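Local coordinates for intimin adherence protein (Escherichia coli O157:H7, PDB 3NCX), which mediates bacterial adherence to host cells, probably by docking its C-terminal lectin-like domain onto the translocated receptor Tir, at residues V17-I20 and G21-V24; E54-S57 and I58-D62; L117-T120 and Q121-S125; S163-L167 and I168-P172. The protein carries 1 engineered substitution. All blocks are in the same frame, centred on the assembly; numbering follows the deposited sequence.

Contact 1 (V17-I20 and G21-V24); sequences VDII and GNNV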
loop_
_atom_site.group_PDB
_atom_site.type_symbol
_atom_site.label_atom_id
_atom_site.label_comp_id
_atom_site.label_asym_id
_atom_site.label_seq_id
_atom_site.Cartn_x
_atom_site.Cartn_y
_atom_site.Cartn_z
ATOM N N VAL A 17 -3.342 7.236 11.641
ATOM C CA VAL A 17 -2.570 7.463 10.424
ATOM C C VAL A 17 -3.408 8.106 9.321
ATOM O O VAL A 17 -4.601 7.833 9.192
ATOM C CB VAL A 17 -1.945 6.149 9.907
ATOM C CG1 VAL A 17 -1.859 6.148 8.394
ATOM C CG2 VAL A 17 -0.576 5.930 10.532
ATOM N N ASP A 18 -2.774 8.967 8.530
ATOM C CA ASP A 18 -3.450 9.633 7.424
ATOM C C ASP A 18 -3.168 8.935 6.096
ATOM O O ASP A 18 -2.106 9.123 5.504
ATOM C CB ASP A 18 -3.021 11.098 7.340
ATOM C CG ASP A 18 -3.643 11.819 6.161
ATOM O OD1 ASP A 18 -2.980 12.710 5.589
ATOM O OD2 ASP A 18 -4.797 11.497 5.805
ATOM N N ILE A 19 -4.121 8.129 5.635
ATOM C CA ILE A 19 -3.980 7.440 4.356
ATOM C C ILE A 19 -4.206 8.409 3.200
ATOM O O ILE A 19 -5.275 9.005 3.073
ATOM C CB ILE A 19 -4.944 6.243 4.224
ATOM C CG1 ILE A 19 -4.546 5.117 5.179
ATOM C CG2 ILE A 19 -4.948 5.722 2.795
ATOM C CD1 ILE A 19 -4.878 5.383 6.628
ATOM N N ILE A 20 -3.187 8.553 2.360
ATOM C CA ILE A 20 -3.209 9.513 1.263
ATOM C C ILE A 20 -4.307 9.232 0.239
ATOM O O ILE A 20 -4.875 10.157 -0.339
ATOM C CB ILE A 20 -1.851 9.538 0.535
ATOM C CG1 ILE A 20 -0.729 9.872 1.518
ATOM C CG2 ILE A 20 -1.875 10.535 -0.611
ATOM C CD1 ILE A 20 -0.915 11.201 2.215
ATOM N N GLY A 21 -4.602 7.955 0.024
ATOM C CA GLY A 21 -5.506 7.542 -1.036
ATOM C C GLY A 21 -6.975 7.873 -0.842
ATOM O O GLY A 21 -7.683 8.154 -1.809
ATOM N N ASN A 22 -7.443 7.834 0.400
ATOM C CA ASN A 22 -8.858 8.058 0.676
ATOM C C ASN A 22 -9.110 9.078 1.782
ATOM O O ASN A 22 -10.237 9.222 2.258
ATOM C CB ASN A 22 -9.560 6.737 1.008
ATOM C CG ASN A 22 -8.832 5.937 2.073
ATOM O OD1 ASN A 22 -8.868 4.707 2.071
ATOM N ND2 ASN A 22 -8.158 6.633 2.981
ATOM N N ASN A 23 -8.057 9.780 2.187
ATOM C CA ASN A 23 -8.170 10.790 3.232
ATOM C C ASN A 23 -8.796 10.235 4.510
ATOM O O ASN A 23 -9.623 10.889 5.145
ATOM C CB ASN A 23 -8.966 11.993 2.725
ATOM C CG ASN A 23 -8.272 12.705 1.580
ATOM O OD1 ASN A 23 -7.097 13.060 1.675
ATOM N ND2 ASN A 23 -8.994 12.907 0.483
ATOM N N VAL A 24 -8.398 9.022 4.875
ATOM C CA VAL A 24 -8.876 8.398 6.101
ATOM C C VAL A 24 -7.869 8.563 7.231
ATOM O O VAL A 24 -6.675 8.326 7.050
ATOM C CB VAL A 24 -9.158 6.897 5.904
ATOM C CG1 VAL A 24 -9.103 6.162 7.235
ATOM C CG2 VAL A 24 -10.503 6.695 5.225
#

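Contact 2 (E54-S57 and I58-D62); sequences ENTS and IATVD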
loop_
_atom_site.group_PDB
_atom_site.type_symbol
_atom_site.label_atom_id
_atom_site.label_comp_id
_atom_site.label_asym_id
_atom_site.label_seq_id
_atom_site.Cartn_x
_atom_site.Cartn_y
_atom_site.Cartn_z
ATOM N N GLU A 54 14.150 1.846 10.152
ATOM C CA GLU A 54 15.124 0.850 10.580
ATOM C C GLU A 54 15.262 -0.271 9.559
ATOM O O GLU A 54 16.038 -1.206 9.753
ATOM C CB GLU A 54 14.754 0.282 11.950
ATOM C CG GLU A 54 14.704 1.328 13.051
ATOM C CD GLU A 54 14.945 0.737 14.424
ATOM O OE1 GLU A 54 15.658 -0.286 14.512
ATOM O OE2 GLU A 54 14.422 1.291 15.413
ATOM N N ASN A 55 14.505 -0.168 8.470
ATOM C CA ASN A 55 14.569 -1.154 7.400
ATOM C C ASN A 55 13.839 -0.674 6.149
ATOM O O ASN A 55 12.614 -0.767 6.058
ATOM C CB ASN A 55 13.998 -2.496 7.866
ATOM C CG ASN A 55 14.428 -3.651 6.981
ATOM O OD1 ASN A 55 14.764 -3.460 5.812
ATOM N ND2 ASN A 55 14.423 -4.857 7.537
ATOM N N THR A 56 14.604 -0.160 5.190
ATOM C CA THR A 56 14.042 0.368 3.951
ATOM C C THR A 56 13.408 -0.732 3.104
ATOM O O THR A 56 12.466 -0.483 2.351
ATOM C CB THR A 56 15.114 1.096 3.117
ATOM O OG1 THR A 56 15.701 2.145 3.896
ATOM C CG2 THR A 56 14.499 1.689 1.856
ATOM N N SER A 57 13.933 -1.946 3.229
ATOM C CA SER A 57 13.405 -3.087 2.493
ATOM C C SER A 57 11.910 -3.242 2.732
ATOM O O SER A 57 11.173 -3.695 1.856
ATOM C CB SER A 57 14.132 -4.372 2.896
ATOM O OG SER A 57 13.480 -5.516 2.371
ATOM N N ILE A 58 11.466 -2.864 3.926
ATOM C CA ILE A 58 10.060 -2.988 4.286
ATOM C C ILE A 58 9.295 -1.687 4.062
ATOM O O ILE A 58 8.186 -1.699 3.526
ATOM C CB ILE A 58 9.890 -3.458 5.743
ATOM C CG1 ILE A 58 10.447 -4.875 5.900
ATOM C CG2 ILE A 58 8.424 -3.414 6.156
ATOM C CD1 ILE A 58 10.259 -5.459 7.278
ATOM N N ALA A 59 9.891 -0.567 4.459
ATOM C CA ALA A 59 9.234 0.725 4.306
ATOM C C ALA A 59 10.217 1.893 4.323
ATOM O O ALA A 59 11.298 1.801 4.903
ATOM C CB ALA A 59 8.172 0.910 5.382
ATOM N N THR A 60 9.822 2.990 3.684
ATOM C CA THR A 60 10.635 4.199 3.612
ATOM C C THR A 60 9.829 5.408 4.090
ATOM O O THR A 60 8.604 5.426 3.974
ATOM C CB THR A 60 11.147 4.434 2.172
ATOM O OG1 THR A 60 12.542 4.114 2.102
ATOM C CG2 THR A 60 10.942 5.882 1.746
ATOM N N VAL A 61 10.512 6.410 4.637
ATOM C CA VAL A 61 9.835 7.603 5.137
ATOM C C VAL A 61 10.613 8.876 4.799
ATOM O O VAL A 61 11.838 8.915 4.916
ATOM C CB VAL A 61 9.594 7.522 6.663
ATOM C CG1 VAL A 61 10.908 7.318 7.404
ATOM C CG2 VAL A 61 8.878 8.771 7.159
ATOM N N ASP A 62 9.897 9.915 4.377
ATOM C CA ASP A 62 10.536 11.170 3.993
ATOM C C ASP A 62 10.562 12.180 5.137
ATOM O O ASP A 62 10.333 11.827 6.295
ATOM C CB ASP A 62 9.861 11.775 2.757
ATOM C CG ASP A 62 8.419 12.179 3.010
ATOM O OD1 ASP A 62 7.644 12.261 2.034
ATOM O OD2 ASP A 62 8.057 12.418 4.181
#

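Contact 3 (L117-T120 and Q121-S125); sequences LPST and QTVLS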
loop_
_atom_site.group_PDB
_atom_site.type_symbol
_atom_site.label_atom_id
_atom_site.label_comp_id
_atom_site.label_asym_id
_atom_site.label_seq_id
_atom_site.Cartn_x
_atom_site.Cartn_y
_atom_site.Cartn_z
ATOM N N LEU A 117 -1.963 -15.376 -7.749
ATOM C CA LEU A 117 -2.960 -14.407 -8.182
ATOM C C LEU A 117 -4.049 -14.291 -7.122
ATOM O O LEU A 117 -4.317 -15.251 -6.401
ATOM C CB LEU A 117 -3.574 -14.835 -9.515
ATOM C CG LEU A 117 -2.612 -15.002 -10.693
ATOM C CD1 LEU A 117 -3.348 -15.561 -11.901
ATOM C CD2 LEU A 117 -1.932 -13.683 -11.033
ATOM N N PRO A 118 -4.680 -13.112 -7.022
ATOM C CA PRO A 118 -5.743 -12.918 -6.030
ATOM C C PRO A 118 -6.815 -13.996 -6.146
ATOM O O PRO A 118 -7.284 -14.285 -7.246
ATOM C CB PRO A 118 -6.313 -11.534 -6.381
ATOM C CG PRO A 118 -5.789 -11.217 -7.748
ATOM C CD PRO A 118 -4.474 -11.914 -7.851
ATOM N N SER A 119 -7.185 -14.589 -5.016
ATOM C CA SER A 119 -8.129 -15.701 -5.003
ATOM C C SER A 119 -9.537 -15.271 -5.407
ATOM O O SER A 119 -10.269 -16.035 -6.035
ATOM C CB SER A 119 -8.157 -16.363 -3.624
ATOM O OG SER A 119 -8.603 -15.455 -2.630
ATOM N N THR A 120 -9.912 -14.049 -5.038
ATOM C CA THR A 120 -11.227 -13.511 -5.372
ATOM C C THR A 120 -11.161 -12.013 -5.641
ATOM O O THR A 120 -10.113 -11.389 -5.481
ATOM C CB THR A 120 -12.258 -13.767 -4.252
ATOM O OG1 THR A 120 -11.739 -13.295 -3.002
ATOM C CG2 THR A 120 -12.571 -15.249 -4.137
ATOM N N GLN A 121 -12.288 -11.443 -6.053
ATOM C CA GLN A 121 -12.370 -10.012 -6.316
ATOM C C GLN A 121 -12.238 -9.215 -5.022
ATOM O O GLN A 121 -11.766 -8.079 -5.024
ATOM C CB GLN A 121 -13.690 -9.673 -7.008
ATOM C CG GLN A 121 -13.941 -8.184 -7.152
ATOM C CD GLN A 121 -15.232 -7.879 -7.882
ATOM O OE1 GLN A 121 -15.495 -8.420 -8.957
ATOM N NE2 GLN A 121 -16.049 -7.011 -7.299
ATOM N N THR A 122 -12.659 -9.823 -3.918
ATOM C CA THR A 122 -12.599 -9.179 -2.614
ATOM C C THR A 122 -11.154 -8.926 -2.190
ATOM O O THR A 122 -10.849 -7.903 -1.574
ATOM C CB THR A 122 -13.321 -10.014 -1.543
ATOM O OG1 THR A 122 -14.710 -10.122 -1.877
ATOM C CG2 THR A 122 -13.191 -9.362 -0.180
ATOM N N VAL A 123 -10.267 -9.857 -2.522
ATOM C CA VAL A 123 -8.854 -9.690 -2.205
ATOM C C VAL A 123 -8.356 -8.351 -2.737
ATOM O O VAL A 123 -7.546 -7.679 -2.100
ATOM C CB VAL A 123 -8.003 -10.825 -2.797
ATOM C CG1 VAL A 123 -6.538 -10.630 -2.439
ATOM C CG2 VAL A 123 -8.499 -12.173 -2.300
ATOM N N LEU A 124 -8.865 -7.962 -3.902
ATOM C CA LEU A 124 -8.449 -6.721 -4.549
ATOM C C LEU A 124 -9.314 -5.529 -4.146
ATOM O O LEU A 124 -8.800 -4.438 -3.898
ATOM C CB LEU A 124 -8.462 -6.886 -6.070
ATOM C CG LEU A 124 -7.458 -7.880 -6.658
ATOM C CD1 LEU A 124 -7.744 -8.126 -8.131
ATOM C CD2 LEU A 124 -6.036 -7.381 -6.461
ATOM N N SER A 125 -10.625 -5.737 -4.088
ATOM C CA SER A 125 -11.549 -4.662 -3.742
ATOM C C SER A 125 -11.361 -4.212 -2.298
ATOM O O SER A 125 -11.577 -3.046 -1.971
ATOM C CB SER A 125 -12.999 -5.094 -3.978
ATOM O OG SER A 125 -13.341 -6.203 -3.167
#

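Contact 4 (S163-L167 and I168-P172); sequences STYNL and ITQYP. Engineered in segment 168-172: Tyr171 (natural residue Asn).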
loop_
_atom_site.group_PDB
_atom_site.type_symbol
_atom_site.label_atom_id
_atom_site.label_comp_id
_atom_site.label_asym_id
_atom_site.label_seq_id
_atom_site.Cartn_x
_atom_site.Cartn_y
_atom_site.Cartn_z
ATOM N N SER A 163 -12.315 -13.532 -14.803
ATOM C CA SER A 163 -12.784 -12.199 -14.449
ATOM C C SER A 163 -11.634 -11.299 -13.999
ATOM O O SER A 163 -10.555 -11.779 -13.651
ATOM C CB SER A 163 -13.853 -12.288 -13.362
ATOM O OG SER A 163 -13.399 -13.071 -12.275
ATOM N N THR A 164 -11.872 -9.991 -14.011
ATOM C CA THR A 164 -10.852 -9.019 -13.630
ATOM C C THR A 164 -11.421 -7.920 -12.741
ATOM O O THR A 164 -12.632 -7.718 -12.679
ATOM C CB THR A 164 -10.206 -8.356 -14.863
ATOM O OG1 THR A 164 -11.209 -7.673 -15.625
ATOM C CG2 THR A 164 -9.524 -9.396 -15.740
ATOM N N TYR A 165 -10.532 -7.210 -12.056
ATOM C CA TYR A 165 -10.920 -6.086 -11.214
ATOM C C TYR A 165 -9.900 -4.959 -11.347
ATOM O O TYR A 165 -8.693 -5.197 -11.327
ATOM C CB TYR A 165 -11.038 -6.522 -9.751
ATOM C CG TYR A 165 -11.399 -5.396 -8.807
ATOM C CD1 TYR A 165 -12.708 -4.944 -8.706
ATOM C CD2 TYR A 165 -10.433 -4.789 -8.014
ATOM C CE1 TYR A 165 -13.045 -3.916 -7.846
ATOM C CE2 TYR A 165 -10.761 -3.761 -7.150
ATOM C CZ TYR A 165 -12.070 -3.328 -7.070
ATOM O OH TYR A 165 -12.407 -2.304 -6.213
ATOM N N ASN A 166 -10.389 -3.732 -11.488
ATOM C CA ASN A 166 -9.515 -2.580 -11.677
ATOM C C ASN A 166 -9.214 -1.861 -10.362
ATOM O O ASN A 166 -10.127 -1.407 -9.670
ATOM C CB ASN A 166 -10.132 -1.616 -12.689
ATOM C CG ASN A 166 -9.144 -0.585 -13.195
ATOM O OD1 ASN A 166 -8.353 -0.031 -12.431
ATOM N ND2 ASN A 166 -9.181 -0.325 -14.496
ATOM N N LEU A 167 -7.931 -1.755 -10.028
ATOM C CA LEU A 167 -7.505 -1.189 -8.750
ATOM C C LEU A 167 -7.661 0.329 -8.672
ATOM O O LEU A 167 -7.392 0.934 -7.633
ATOM C CB LEU A 167 -6.059 -1.586 -8.450
ATOM C CG LEU A 167 -5.831 -3.078 -8.205
ATOM C CD1 LEU A 167 -4.347 -3.391 -8.103
ATOM C CD2 LEU A 167 -6.565 -3.526 -6.951
ATOM N N ILE A 168 -8.094 0.941 -9.768
ATOM C CA ILE A 168 -8.352 2.376 -9.786
ATOM C C ILE A 168 -9.834 2.671 -9.968
ATOM O O ILE A 168 -10.388 3.545 -9.302
ATOM C CB ILE A 168 -7.579 3.083 -10.912
ATOM C CG1 ILE A 168 -6.075 3.051 -10.636
ATOM C CG2 ILE A 168 -8.052 4.520 -11.058
ATOM C CD1 ILE A 168 -5.252 3.705 -11.725
ATOM N N THR A 169 -10.473 1.932 -10.869
ATOM C CA THR A 169 -11.849 2.217 -11.257
ATOM C C THR A 169 -12.881 1.327 -10.564
ATOM O O THR A 169 -14.084 1.555 -10.690
ATOM C CB THR A 169 -12.031 2.093 -12.782
ATOM O OG1 THR A 169 -11.870 0.724 -13.172
ATOM C CG2 THR A 169 -11.009 2.949 -13.514
ATOM N N GLN A 170 -12.408 0.320 -9.833
ATOM C CA GLN A 170 -13.291 -0.633 -9.154
ATOM C C GLN A 170 -14.095 -1.457 -10.157
ATOM O O GLN A 170 -14.976 -2.226 -9.774
ATOM C CB GLN A 170 -14.256 0.084 -8.205
ATOM C CG GLN A 170 -13.605 1.030 -7.213
ATOM C CD GLN A 170 -14.629 1.755 -6.358
ATOM O OE1 GLN A 170 -15.356 1.135 -5.584
ATOM N NE2 GLN A 170 -14.694 3.073 -6.501
ATOM N N TYR A 171 -13.789 -1.289 -11.438
ATOM C CA TYR A 171 -14.549 -1.931 -12.506
ATOM C C TYR A 171 -14.332 -3.443 -12.553
ATOM O O TYR A 171 -13.227 -3.910 -12.829
ATOM C CB TYR A 171 -14.199 -1.298 -13.856
ATOM C CG TYR A 171 -15.000 -1.832 -15.024
ATOM C CD1 TYR A 171 -16.378 -1.672 -15.078
ATOM C CD2 TYR A 171 -14.373 -2.482 -16.081
ATOM C CE1 TYR A 171 -17.113 -2.155 -16.146
ATOM C CE2 TYR A 171 -15.100 -2.966 -17.152
ATOM C CZ TYR A 171 -16.469 -2.800 -17.180
ATOM O OH TYR A 171 -17.195 -3.280 -18.245
ATOM N N PRO A 172 -15.393 -4.213 -12.270
ATOM C CA PRO A 172 -15.359 -5.675 -12.366
ATOM C C PRO A 172 -15.716 -6.121 -13.777
ATOM O O PRO A 172 -16.559 -5.498 -14.421
ATOM C CB PRO A 172 -16.454 -6.101 -11.393
ATOM C CG PRO A 172 -17.463 -5.007 -11.504
ATOM C CD PRO A 172 -16.685 -3.731 -11.751
HETATM O O HOH W 1 -11.836 -5.211 -14.644
HETATM O O HOH W 2 -14.829 -1.413 -5.128
#

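Contact 1 (V17-I20 and G21-V24)
Ile19 and Val24 face each other across a tight reversal of the chain, the run from Val17 to Ile20 and the run from Gly21 to Val24 heading 145° apart. This is the turn of a beta hairpin, in which strand 17-19 passes through residues 20-23 into strand 24-26. The turn is closed by the amide of Ile19, whose N donates to Val24 O at 2.9 Å. One step further round, Asn23 N reaches Ile19 O at 3.0 Å, but the bond is bent and weak. Ile20 and Gly21 follow right-handed helical backbone angles, and Asn23 then takes a left-handed conformation that brings the chain back.

Ile19 is the buried side chain of the turn. Its CD1 extends beside the returning chain, 4.3 Å from Val24 CG1 and 3.5 Å from Val24 O. The CG2 branch goes the other way and crosses the side chain of Asn22, with Ile19 CG2 4.0 Å from Asn22 CG. Tyr137, from the lectin-like part of the chain, packs on Ile19 and Ile20. Asp18 forms a salt bridge with Arg25 on the returning strand, while Lys39 lies against it from strand 37-43. Next to the Ile19 amide, the CA of Asp18 also leans on the closing carbonyl, 3.5 Å from Val24 O.

Contact 2 (E54-S57 and I58-D62)
Asn55 turns the chain over onto Ile58 and Ala59, a helix-like turn that leads into strand 59-61 of the bacterial Ig-like (group 2) domain. The tight part is backbone. One oxygen, Asn55 O, takes two amides: Ala59 N at 3.2 Å, almost straight (171°) and in the carbonyl plane, and Ile58 N, also at 3.2 Å, from well above that plane. Ile58 and Ala59 both rest on Val75 of strand 75-81, and Ser53 OG bonds to both Asn55 N and Ala59 O, tying the two ends of the turn.

The solvent side is looser. Thr56 and Ser57 sit at the exposed crest. Asn55 turns its amide group back toward the Ser57 backbone, CG anti to the backbone N (chi1 -162°), and Asn55 OD1 takes a weak bond from Ser57 N at 3.1 Å, roughly as in an Asx turn. Thr56 and Thr60 lie alongside each other, pointing the same way, and meet with the methyl CG2 of Thr56 against the hydroxyl OG1 of Thr60. On the backbone, Thr56 CA directs its hydrogen at Ala59 O, 3.2 Å away.

Contact 3 (L117-T120 and Q121-S125)
Pro118 lies against Val123 and Leu124, where the loop after helix 106-112 swings into the first turn of helix 121-131 in the lectin-like domain. The apolar part of the contact centres on the proline ring. Its CG meets the tip of Leu124 obliquely, Pro118 CG to Leu124 CD1 being 3.7 Å, and on the same ring Pro118 CB comes within 4.0 Å of Val123 CB. Leu124 reaches the ring because its CG stands beside the backbone N (chi1 -65°), which turns the isobutyl group back toward the loop.

Two hydroxyls flank one branch of Val123. Val123 CG2 stands 3.3 Å from Ser119 OG and 3.5 Å from Thr120 OG1, the valine and threonine side chains crossing at about a right angle. The backbone contribution is modest: Val123 N points to Thr120 O at 3.3 Å in a bent, weak bond. Within the helix itself, Ser125 N to Gln121 O (2.8 Å) sets the regular i to i+4 pattern.

The inner side of this corner faces the domain core. Pro118 and Val123 rest on Val188, and Leu124 on Val186, all from the C-terminal strand 184-188; Leu124 also meets Ile150 and Leu167. Tyr96 OH bonds to Val123 O, while Tyr165 of strand 161-166 runs past Gln121 and Ser125.

Contact 4 (S163-L167 and I168-P172)
Asn166 and the residues that follow it form the turn of a beta hairpin in the lectin-like domain, between strands 161-166 and 172-177. At the neck, Tyr165 pairs with Pro172 as an antiparallel non-hydrogen-bonded pair, CA atoms 4.6 Å apart. Two backbone bonds close the loop beyond it: Asn166 N to Tyr171 O at 3.1 Å and Gln170 N to Asn166 O at 2.9 Å. Gln170 takes a left-handed backbone conformation as the chain turns back.

Asn166 holds the inside of the loop. Its CG points away from the backbone N (chi1 -166°), which turns the amide in toward the bend, and Asn166 OD1 accepts Ile168 N at 2.8 Å, an Asx turn, and more weakly Thr169 N. Outside the loop, ND2 of Asn166 bonds to Ser145 OG and OD1 also to Ile146 N, so this buried group is fixed at both ends. Thr169 OG1 in turn takes Tyr171 N at 3.3 Å, an ST turn.

Tyr165 and Gln170 run alongside, and the ring comes obliquely to the backbone, Tyr165 CE1 lying 3.2 Å from Gln170 O. A water links Tyr165 OH with Gln170 OE1; another joins Thr164 OG1 to Tyr171 O. Tyr171 is engineered, Asn in the natural sequence, and its ring points out from the turn.

Strand 147-149 flanks the hairpin through Thr147 and Trp149 against Thr164, while helix 121-131 packs against it with Tyr128 on Tyr165 and Gln121 on Pro172.

Overall arrangement
Along the chain the four contacts come strictly in series. Contacts 1 and 2, with centres about 19 Å apart, both reach the same antiparallel sheet, through strands 17-19 and 59-61; contact 2 belongs to the Ig-like domain. Contacts 3 and 4 belong to the lectin-like domain, about 10 Å apart between centres, and touch directly: Leu124 CB packs 3.5 Å from Tyr165 CD2, seating helix 121-131 on strand 161-166. Contact 2 lies across the chain's centre from this pair, nearest atoms about 17 Å from contact 4. Contact 1 is nearer, about 9 Å from both between nearest atoms, and its hairpin meets Tyr137, consistent with a contact between the Ig-like and lectin-like parts.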